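PDB 4EIU: uncharacterized hypothetical protein from Bacteroides uniformis, which is of unknown function but belongs to the DUF3823 family, whose N-terminal domain is grouped with the transthyretin-like beta-sandwich folds. Local coordinates for residues 73-78 / 107-112; 81-86 / 92-97; 136-141 / 158-163. One frame throughout, in Å; residues are numbered along the deposited sequence.

Contact 1 (73-78 / 107-112)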
loop_
_atom_site.group_PDB
_atom_site.type_symbol
_atom_site.label_atom_id
_atom_site.label_comp_id
_atom_site.label_asym_id
_atom_site.label_seq_id
_atom_site.Cartn_x
_atom_site.Cartn_y
_atom_site.Cartn_z
ATOM N N VAL A 73 2.422 -17.216 -6.981
ATOM C CA VAL A 73 2.892 -15.960 -6.466
ATOM C C VAL A 73 1.649 -15.119 -6.211
ATOM O O VAL A 73 0.930 -14.764 -7.133
ATOM C CB VAL A 73 3.866 -15.257 -7.451
ATOM C CG1 VAL A 73 4.378 -13.931 -6.852
ATOM C CG2 VAL A 73 5.045 -16.215 -7.817
ATOM N N ARG A 74 1.386 -14.846 -4.951
ATOM C CA ARG A 74 0.230 -14.096 -4.506
ATOM C C ARG A 74 0.670 -12.807 -3.819
ATOM O O ARG A 74 1.525 -12.866 -2.948
ATOM C CB ARG A 74 -0.534 -14.955 -3.482
ATOM C CG ARG A 74 -1.661 -14.182 -2.819
ATOM C CD ARG A 74 -2.454 -15.008 -1.813
ATOM N NE ARG A 74 -3.327 -14.075 -1.092
ATOM C CZ ARG A 74 -4.485 -14.395 -0.523
ATOM N NH1 ARG A 74 -4.973 -15.649 -0.580
ATOM N NH2 ARG A 74 -5.169 -13.448 0.086
ATOM N N ILE A 75 0.062 -11.656 -4.148
ATOM C CA ILE A 75 0.337 -10.423 -3.436
ATOM C C ILE A 75 -0.971 -9.876 -2.812
ATOM O O ILE A 75 -2.055 -10.144 -3.321
ATOM C CB ILE A 75 1.037 -9.371 -4.314
ATOM C CG1 ILE A 75 0.125 -8.877 -5.472
ATOM C CG2 ILE A 75 2.395 -9.968 -4.837
ATOM C CD1 ILE A 75 0.608 -7.638 -6.260
ATOM N N ASP A 76 -0.843 -9.225 -1.671
ATOM C CA ASP A 76 -1.944 -8.528 -0.993
ATOM C C ASP A 76 -1.432 -7.136 -0.582
ATOM O O ASP A 76 -0.234 -6.963 -0.249
ATOM C CB ASP A 76 -2.310 -9.305 0.264
ATOM C CG ASP A 76 -2.951 -10.648 -0.037
ATOM O OD1 ASP A 76 -4.189 -10.736 -0.131
ATOM O OD2 ASP A 76 -2.218 -11.647 -0.119
ATOM N N GLY A 77 -2.313 -6.145 -0.573
ATOM C CA GLY A 77 -1.862 -4.802 -0.355
ATOM C C GLY A 77 -3.017 -3.842 -0.314
ATOM O O GLY A 77 -4.147 -4.295 -0.124
ATOM N N PRO A 78 -2.733 -2.533 -0.504
ATOM C CA PRO A 78 -3.756 -1.460 -0.561
ATOM C C PRO A 78 -4.393 -1.384 -1.957
ATOM O O PRO A 78 -4.313 -0.383 -2.641
ATOM C CB PRO A 78 -2.943 -0.211 -0.207
ATOM C CG PRO A 78 -1.612 -0.478 -0.860
ATOM C CD PRO A 78 -1.380 -1.952 -0.591
ATOM N N VAL A 107 8.270 -10.772 -12.762
ATOM C CA VAL A 107 6.818 -10.855 -12.857
ATOM C C VAL A 107 6.294 -9.429 -12.683
ATOM O O VAL A 107 6.907 -8.584 -12.006
ATOM C CB VAL A 107 6.187 -11.712 -11.756
ATOM C CG1 VAL A 107 6.625 -13.148 -11.901
ATOM C CG2 VAL A 107 6.548 -11.161 -10.363
ATOM N N LYS A 108 5.148 -9.159 -13.283
ATOM C CA LYS A 108 4.517 -7.853 -13.137
ATOM C C LYS A 108 3.085 -8.059 -12.726
ATOM O O LYS A 108 2.399 -8.865 -13.355
ATOM C CB LYS A 108 4.652 -7.079 -14.431
ATOM C CG LYS A 108 3.910 -5.747 -14.470
ATOM C CD LYS A 108 4.348 -4.974 -15.693
ATOM C CE LYS A 108 3.187 -4.280 -16.360
ATOM N NZ LYS A 108 3.701 -3.626 -17.597
ATOM N N PHE A 109 2.647 -7.373 -11.655
ATOM C CA PHE A 109 1.279 -7.441 -11.182
ATOM C C PHE A 109 0.585 -6.117 -11.478
ATOM O O PHE A 109 1.041 -5.074 -11.058
ATOM C CB PHE A 109 1.221 -7.689 -9.668
ATOM C CG PHE A 109 1.405 -9.135 -9.278
ATOM C CD1 PHE A 109 0.311 -10.003 -9.180
ATOM C CD2 PHE A 109 2.647 -9.616 -9.028
ATOM C CE1 PHE A 109 0.485 -11.334 -8.838
ATOM C CE2 PHE A 109 2.846 -10.968 -8.696
ATOM C CZ PHE A 109 1.773 -11.809 -8.583
ATOM N N GLU A 110 -0.565 -6.182 -12.131
ATOM C CA GLU A 110 -1.375 -4.996 -12.342
ATOM C C GLU A 110 -2.514 -5.081 -11.371
ATOM O O GLU A 110 -3.274 -6.045 -11.423
ATOM C CB GLU A 110 -1.915 -4.963 -13.766
ATOM C CG GLU A 110 -0.818 -4.730 -14.760
ATOM C CD GLU A 110 -1.397 -4.617 -16.144
ATOM O OE1 GLU A 110 -1.579 -5.660 -16.757
ATOM O OE2 GLU A 110 -1.715 -3.509 -16.580
ATOM N N VAL A 111 -2.667 -4.060 -10.529
ATOM C CA VAL A 111 -3.632 -4.060 -9.429
ATOM C C VAL A 111 -4.463 -2.778 -9.522
ATOM O O VAL A 111 -4.252 -1.934 -10.396
ATOM C CB VAL A 111 -2.931 -4.207 -8.066
ATOM C CG1 VAL A 111 -2.051 -5.472 -8.041
ATOM C CG2 VAL A 111 -2.097 -2.976 -7.761
ATOM N N GLN A 112 -5.440 -2.686 -8.649
ATOM C CA GLN A 112 -6.393 -1.557 -8.609
ATOM C C GLN A 112 -6.289 -0.977 -7.186
ATOM O O GLN A 112 -6.991 -1.416 -6.285
ATOM C CB GLN A 112 -7.779 -2.072 -8.926
ATOM C CG GLN A 112 -7.906 -2.319 -10.430
ATOM C CD GLN A 112 -9.166 -3.042 -10.858
ATOM O OE1 GLN A 112 -9.526 -4.111 -10.315
ATOM N NE2 GLN A 112 -9.848 -2.472 -11.851
#
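Ile-75 and Phe-109 meet between two sheets of the N-terminal domain, and the contact is almost wholly apolar. CG1 of Ile-75 sits over one face of the phenyl ring in a CH-pi contact, 4.1 Å from the centroid of the Phe-109 ring and displaced toward its rim. From the same residue the terminal methyl reaches further, Ile-75 CD1 lying 3.5 Å from Phe-109 CG, and then touches Val-111 CG1 at 3.9 Å. The two larger side chains slide past one another in opposite senses; with chi1 66° CG1 of Ile-75 falls between its own backbone N and carbonyl carbon, and the extended chi2 (169°) carries CD1 on to the base of the ring. At the far end of the ring, Val-73 CG1 packs 3.8 Å from Phe-109 CZ. The one polar atom to approach is the carbonyl of Val-73, whose O stands near the ring plane at the edge, 3.4 Å from Phe-109 CZ. No hydrogen bond joins the segments, whose strand axes pass 9.7 Å apart at 39°. With an alanine at Phe-109, the space now filled by the ring would probably open, and Ile-75 CG1 and CD1 and Val-73 CG1 would lose the surface they pack on. On the other side of strand 73-76, Arg-74 grips Asp-76 side-on through NE and NH2, and Asp-76 is also bridged to Arg-35. Ile-12 and Val-16 of strand 10-18 add to the apolar layer. The chemistry is that of a beta-sandwich interior: hydrophobic packing binds the sheets here, while the charged pair is kept off the interface.

Contact 2 (81-86 / 92-97)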
loop_
_atom_site.group_PDB
_atom_site.type_symbol
_atom_site.label_atom_id
_atom_site.label_comp_id
_atom_site.label_asym_id
_atom_site.label_seq_id
_atom_site.Cartn_x
_atom_site.Cartn_y
_atom_site.Cartn_z
ATOM N N PRO A 81 -8.520 -7.014 -3.538
ATOM C CA PRO A 81 -7.937 -8.383 -3.478
ATOM C C PRO A 81 -7.979 -9.130 -4.798
ATOM O O PRO A 81 -9.034 -9.134 -5.489
ATOM C CB PRO A 81 -8.811 -9.086 -2.457
ATOM C CG PRO A 81 -9.337 -7.974 -1.594
ATOM C CD PRO A 81 -9.533 -6.801 -2.501
ATOM N N LEU A 82 -6.846 -9.751 -5.142
ATOM C CA LEU A 82 -6.691 -10.544 -6.342
ATOM C C LEU A 82 -7.220 -11.954 -6.151
ATOM O O LEU A 82 -7.585 -12.606 -7.113
ATOM C CB LEU A 82 -5.173 -10.616 -6.712
ATOM C CG LEU A 82 -4.552 -9.248 -7.066
ATOM C CD1 LEU A 82 -3.047 -9.468 -7.351
ATOM C CD2 LEU A 82 -5.276 -8.564 -8.239
ATOM N N VAL A 83 -7.205 -12.449 -4.910
ATOM C CA VAL A 83 -7.720 -13.750 -4.602
ATOM C C VAL A 83 -8.971 -13.538 -3.769
ATOM O O VAL A 83 -8.890 -13.073 -2.634
ATOM C CB VAL A 83 -6.686 -14.636 -3.877
ATOM C CG1 VAL A 83 -7.243 -16.066 -3.630
ATOM C CG2 VAL A 83 -5.392 -14.701 -4.703
ATOM N N ARG A 84 -10.123 -13.884 -4.332
ATOM C CA ARG A 84 -11.402 -13.529 -3.728
ATOM C C ARG A 84 -12.255 -14.743 -3.457
ATOM O O ARG A 84 -12.644 -15.452 -4.397
ATOM C CB ARG A 84 -12.175 -12.542 -4.591
ATOM C CG ARG A 84 -11.398 -11.266 -4.827
ATOM C CD ARG A 84 -12.207 -10.214 -5.480
ATOM N NE ARG A 84 -12.500 -10.424 -6.882
ATOM C CZ ARG A 84 -11.758 -10.022 -7.907
ATOM N NH1 ARG A 84 -10.561 -9.468 -7.741
ATOM N NH2 ARG A 84 -12.215 -10.194 -9.133
ATOM N N GLU A 85 -12.543 -14.972 -2.167
ATOM C CA GLU A 85 -13.494 -15.976 -1.727
ATOM C C GLU A 85 -14.640 -15.350 -0.943
ATOM O O GLU A 85 -14.524 -14.262 -0.351
ATOM C CB GLU A 85 -12.828 -17.068 -0.911
ATOM C CG GLU A 85 -12.310 -16.545 0.408
ATOM C CD GLU A 85 -11.678 -17.573 1.300
ATOM O OE1 GLU A 85 -11.241 -18.678 0.872
ATOM O OE2 GLU A 85 -11.540 -17.201 2.481
ATOM N N ASN A 86 -15.759 -16.047 -0.940
ATOM C CA ASN A 86 -16.967 -15.525 -0.322
ATOM C C ASN A 86 -16.961 -15.905 1.177
ATOM O O ASN A 86 -16.072 -16.618 1.626
ATOM C CB ASN A 86 -18.231 -15.918 -1.053
ATOM C CG ASN A 86 -18.597 -17.385 -0.930
ATOM O OD1 ASN A 86 -18.123 -18.100 -0.066
ATOM N ND2 ASN A 86 -19.453 -17.845 -1.826
ATOM N N LEU A 92 -14.026 -17.528 -5.659
ATOM C CA LEU A 92 -14.721 -16.852 -6.759
ATOM C C LEU A 92 -13.757 -16.392 -7.860
ATOM O O LEU A 92 -14.058 -16.488 -9.016
ATOM C CB LEU A 92 -15.471 -15.601 -6.211
ATOM C CG LEU A 92 -16.453 -15.835 -5.063
ATOM C CD1 LEU A 92 -17.127 -14.470 -4.815
ATOM C CD2 LEU A 92 -17.446 -16.977 -5.429
ATOM N N HIS A 93 -12.594 -15.934 -7.486
ATOM C CA HIS A 93 -11.593 -15.415 -8.416
ATOM C C HIS A 93 -10.231 -15.624 -7.903
ATOM O O HIS A 93 -9.934 -15.367 -6.714
ATOM C CB HIS A 93 -11.837 -13.897 -8.659
ATOM C CG HIS A 93 -10.938 -13.333 -9.705
ATOM N ND1 HIS A 93 -9.808 -12.622 -9.416
ATOM C CD2 HIS A 93 -10.953 -13.511 -11.087
ATOM C CE1 HIS A 93 -9.182 -12.312 -10.580
ATOM N NE2 HIS A 93 -9.868 -12.877 -11.593
ATOM N N ASP A 94 -9.325 -16.085 -8.744
ATOM C CA ASP A 94 -7.937 -16.197 -8.309
ATOM C C ASP A 94 -7.051 -15.513 -9.360
ATOM O O ASP A 94 -6.798 -16.076 -10.400
ATOM C CB ASP A 94 -7.567 -17.649 -8.147
ATOM C CG ASP A 94 -6.183 -17.856 -7.619
ATOM O OD1 ASP A 94 -5.411 -16.884 -7.472
ATOM O OD2 ASP A 94 -5.845 -19.054 -7.410
ATOM N N GLY A 95 -6.639 -14.292 -9.055
ATOM C CA GLY A 95 -5.779 -13.470 -9.917
ATOM C C GLY A 95 -4.312 -13.484 -9.508
ATOM O O GLY A 95 -3.569 -12.624 -9.938
ATOM N N SER A 96 -3.902 -14.462 -8.700
ATOM C CA SER A 96 -2.476 -14.742 -8.446
ATOM C C SER A 96 -1.825 -15.298 -9.714
ATOM O O SER A 96 -2.510 -15.624 -10.660
ATOM C CB SER A 96 -2.322 -15.708 -7.279
ATOM O OG SER A 96 -2.800 -17.028 -7.559
ATOM N N VAL A 97 -0.496 -15.426 -9.725
ATOM C CA VAL A 97 0.261 -15.759 -10.944
ATOM C C VAL A 97 0.891 -17.113 -10.686
ATOM O O VAL A 97 1.427 -17.338 -9.603
ATOM C CB VAL A 97 1.369 -14.695 -11.186
ATOM C CG1 VAL A 97 2.424 -15.183 -12.183
ATOM C CG2 VAL A 97 0.756 -13.370 -11.613
#
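The guanidinium of Arg-84 and the imidazole of His-93 lie face against face, their planes 10° apart. Arg-84 NH2 rides over one face of the His-93 ring, displaced toward its rim and 3.4 Å from His-93 CG, while ND1 of the ring covers one face of the guanidinium. The angle between NH2 and ND1 is too poor for a hydrogen bond, and the two flat groups lie nearly parallel in offset face contact. At the guanidinium edge, Arg-84 NH1 donates in plane to Pro-81 O at 2.7 Å. This bond, with the bend of the arginine chain at chi3 (-73°), holds the group flat above the ring. At the imidazole edge, His-93 ND1 donates to Leu-82 O at 3.2 Å, tilted from the ring plane. Gly-95 N reaches the same Leu-82 O at 2.7 Å from the opposite face of the carbonyl plane, so one oxygen takes two donors.

The backbones pair antiparallel. Arg-84 N donates to His-93 O at 2.8 Å, nearly straight at 175°, and Arg-84 O accepts from both Leu-92 N and His-93 N, a classic beta bulge. Beside Arg-84 and His-93, Val-83 and Asp-94 form a non-hydrogen-bonded pair on the other face, with Val-83 CG2 3.5 Å from Asp-94 OD1. That oxygen also accepts from Ser-96 N, making an Asx turn, and from Ser-96 OG, which is bonded to Asn-72 as well.

Strand 83-85 thus forms the outer arm of a hairpin with strand 91-101, at the margin of the five-stranded sheet. Arg-84 touches Lys-148 of helix 142-149, and in the loop leading into the strand Pro-81 touches Ile-149 of that helix and Leu-82 packs on Ile-75 of strand 69-76 and Phe-109 of strand 104-111.

Contact 3 (136-141 / 158-163)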
loop_
_atom_site.group_PDB
_atom_site.type_symbol
_atom_site.label_atom_id
_atom_site.label_comp_id
_atom_site.label_asym_id
_atom_site.label_seq_id
_atom_site.Cartn_x
_atom_site.Cartn_y
_atom_site.Cartn_z
ATOM N N VAL A 136 -6.080 13.471 -2.084
ATOM C CA VAL A 136 -6.506 12.070 -2.151
ATOM C C VAL A 136 -7.605 11.867 -3.197
ATOM O O VAL A 136 -8.623 12.580 -3.219
ATOM C CB VAL A 136 -6.976 11.554 -0.777
ATOM C CG1 VAL A 136 -7.419 10.080 -0.860
ATOM C CG2 VAL A 136 -5.866 11.746 0.257
ATOM N N THR A 137 -7.407 10.886 -4.066
ATOM C CA THR A 137 -8.442 10.493 -5.048
ATOM C C THR A 137 -8.628 8.987 -5.070
ATOM O O THR A 137 -7.759 8.235 -4.626
ATOM C CB THR A 137 -8.099 10.985 -6.486
ATOM O OG1 THR A 137 -6.760 10.608 -6.801
ATOM C CG2 THR A 137 -8.240 12.530 -6.635
ATOM N N ARG A 138 -9.765 8.532 -5.586
ATOM C CA ARG A 138 -10.002 7.094 -5.782
ATOM C C ARG A 138 -9.012 6.493 -6.778
ATOM O O ARG A 138 -8.785 7.061 -7.835
ATOM C CB ARG A 138 -11.422 6.864 -6.280
ATOM C CG ARG A 138 -12.514 7.255 -5.309
ATOM C CD ARG A 138 -12.503 6.385 -4.058
ATOM N NE ARG A 138 -13.570 6.767 -3.136
ATOM C CZ ARG A 138 -13.707 6.250 -1.914
ATOM N NH1 ARG A 138 -12.891 5.319 -1.505
ATOM N NH2 ARG A 138 -14.681 6.640 -1.100
ATOM N N GLY A 139 -8.418 5.360 -6.450
ATOM C CA GLY A 139 -7.473 4.725 -7.363
ATOM C C GLY A 139 -8.197 3.808 -8.348
ATOM O O GLY A 139 -7.634 3.425 -9.381
ATOM N N VAL A 140 -9.417 3.410 -7.986
ATOM C CA VAL A 140 -10.274 2.536 -8.781
ATOM C C VAL A 140 -11.691 3.047 -8.544
ATOM O O VAL A 140 -11.995 3.541 -7.444
ATOM C CB VAL A 140 -10.168 1.088 -8.313
ATOM C CG1 VAL A 140 -10.536 0.941 -6.834
ATOM C CG2 VAL A 140 -11.030 0.191 -9.183
ATOM N N SER A 141 -12.546 2.969 -9.555
ATOM C CA SER A 141 -13.908 3.478 -9.408
ATOM C C SER A 141 -14.656 2.691 -8.339
ATOM O O SER A 141 -14.487 1.443 -8.167
ATOM C CB SER A 141 -14.684 3.418 -10.720
ATOM O OG SER A 141 -14.978 2.077 -11.025
ATOM N N GLU A 158 -19.995 1.206 3.623
ATOM C CA GLU A 158 -18.978 1.912 4.438
ATOM C C GLU A 158 -17.540 1.405 4.256
ATOM O O GLU A 158 -16.584 2.059 4.698
ATOM C CB GLU A 158 -19.404 1.879 5.928
ATOM C CG GLU A 158 -19.130 0.526 6.589
ATOM C CD GLU A 158 -19.608 0.450 8.051
ATOM O OE1 GLU A 158 -20.333 1.314 8.475
ATOM O OE2 GLU A 158 -19.265 -0.492 8.776
ATOM N N TYR A 159 -17.379 0.250 3.616
ATOM C CA TYR A 159 -16.037 -0.235 3.273
ATOM C C TYR A 159 -15.264 0.799 2.422
ATOM O O TYR A 159 -14.049 0.905 2.521
ATOM C CB TYR A 159 -16.070 -1.571 2.550
ATOM C CG TYR A 159 -16.525 -2.787 3.343
ATOM C CD1 TYR A 159 -16.474 -2.823 4.715
ATOM C CD2 TYR A 159 -17.000 -3.917 2.684
ATOM C CE1 TYR A 159 -16.920 -3.920 5.411
ATOM C CE2 TYR A 159 -17.454 -5.038 3.375
ATOM C CZ TYR A 159 -17.366 -5.048 4.737
ATOM O OH TYR A 159 -17.840 -6.130 5.442
ATOM N N LEU A 160 -15.975 1.592 1.629
ATOM C CA LEU A 160 -15.355 2.613 0.808
ATOM C C LEU A 160 -14.933 3.893 1.534
ATOM O O LEU A 160 -14.190 4.682 0.955
ATOM C CB LEU A 160 -16.217 2.919 -0.409
ATOM C CG LEU A 160 -16.098 1.915 -1.546
ATOM C CD1 LEU A 160 -17.340 2.033 -2.422
ATOM C CD2 LEU A 160 -14.796 2.113 -2.312
ATOM N N ASN A 161 -15.335 4.089 2.801
ATOM C CA ASN A 161 -15.059 5.346 3.500
ATOM C C ASN A 161 -13.536 5.563 3.634
ATOM O O ASN A 161 -12.804 4.664 4.065
ATOM C CB ASN A 161 -15.660 5.378 4.915
ATOM C CG ASN A 161 -17.190 5.400 4.924
ATOM O OD1 ASN A 161 -17.824 5.720 3.938
ATOM N ND2 ASN A 161 -17.765 5.035 6.043
ATOM N N VAL A 162 -13.068 6.737 3.222
ATOM C CA VAL A 162 -11.715 7.172 3.531
ATOM C C VAL A 162 -11.689 7.588 5.006
ATOM O O VAL A 162 -12.373 8.530 5.400
ATOM C CB VAL A 162 -11.269 8.325 2.628
ATOM C CG1 VAL A 162 -9.841 8.775 3.007
ATOM C CG2 VAL A 162 -11.357 7.926 1.161
ATOM N N THR A 163 -10.862 6.909 5.794
ATOM C CA THR A 163 -10.900 6.999 7.266
ATOM C C THR A 163 -9.884 7.986 7.815
ATOM O O THR A 163 -10.069 8.516 8.907
ATOM C CB THR A 163 -10.694 5.599 7.926
ATOM O OG1 THR A 163 -9.403 5.055 7.572
ATOM C CG2 THR A 163 -11.797 4.596 7.454
#
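A beta-strand end and a 3-10 turn are tied together here by one arginine: Arg-138, last residue of strand 129-138, reaches across to Leu-160, which closes the 3-10 segment 158-160 just ahead of strand 162-170. Its guanidinium comes end-on, with both terminal nitrogens directed at a single acceptor. Arg-138 NH1 and Leu-160 O are 2.9 Å apart, with an N-H...O angle of 146°. Arg-138 NH2 lies at the same 2.9 Å from Leu-160 O but approaches from above the carbonyl plane, whereas NH1 lies in it. The oxygen itself stays within the guanidinium plane for both bonds, and the fork sets the direction of the group, centring the oxygen between NH1 and NH2.

The NH1 end of the guanidinium lies between two apolar side chains. Leu-160 CD2 is 3.8 Å from Arg-138 NH1 on one face, and Val-162 CG2 stands 4.0 Å from Arg-138 NH1 on the opposite one. This packing resists turning of the flat cation about its long axis, while its edge is spent on the carbonyl. The bend at chi2 (-66°) turns the arginine chain away from its own strand, and beyond it the chain runs extended to the carbonyl of Leu-160.

The charge has a second partner: NH2 also makes a salt bridge with Glu-196, which probably offsets the cost of placing the cation among apolar groups. Asp-142 and Phe-145 of helix 142-149 also touch the Leu-160 side chain, and Leu-115 of strand 115-126 packs on both Arg-138 and Val-162. What results is a bidentate, end-on arginine-to-carbonyl bond of the kind that fastens a turn to a strand: it ties the end of 129-138 to the 3-10 turn leading into 162-170, pinning the helical connection between two sheets.

How the contacts relate
Contacts 1 and 2 are neighbours, their centres about 11 Å apart and both within the N-terminal DUF3823 region; contact 2 is nested inside the chain loop that contact 1 closes. Strands 69-76 and 91-101 run side by side in one sheet, joined by Val-73 N and Val-97 O at 2.8 Å, so the hairpin of contact 2 extends the layer whose inner face contact 1 packs. Contact 3 follows later, its centre about 18 Å from that of contact 1, between the end of strand 129-138 in one sheet and the lead-in to strand 162-170 in another. Gln-112 and Val-140 touch lightly. Helix 142-149 meets residues of all three contacts, joining the N-terminal sandwich to the later sheets.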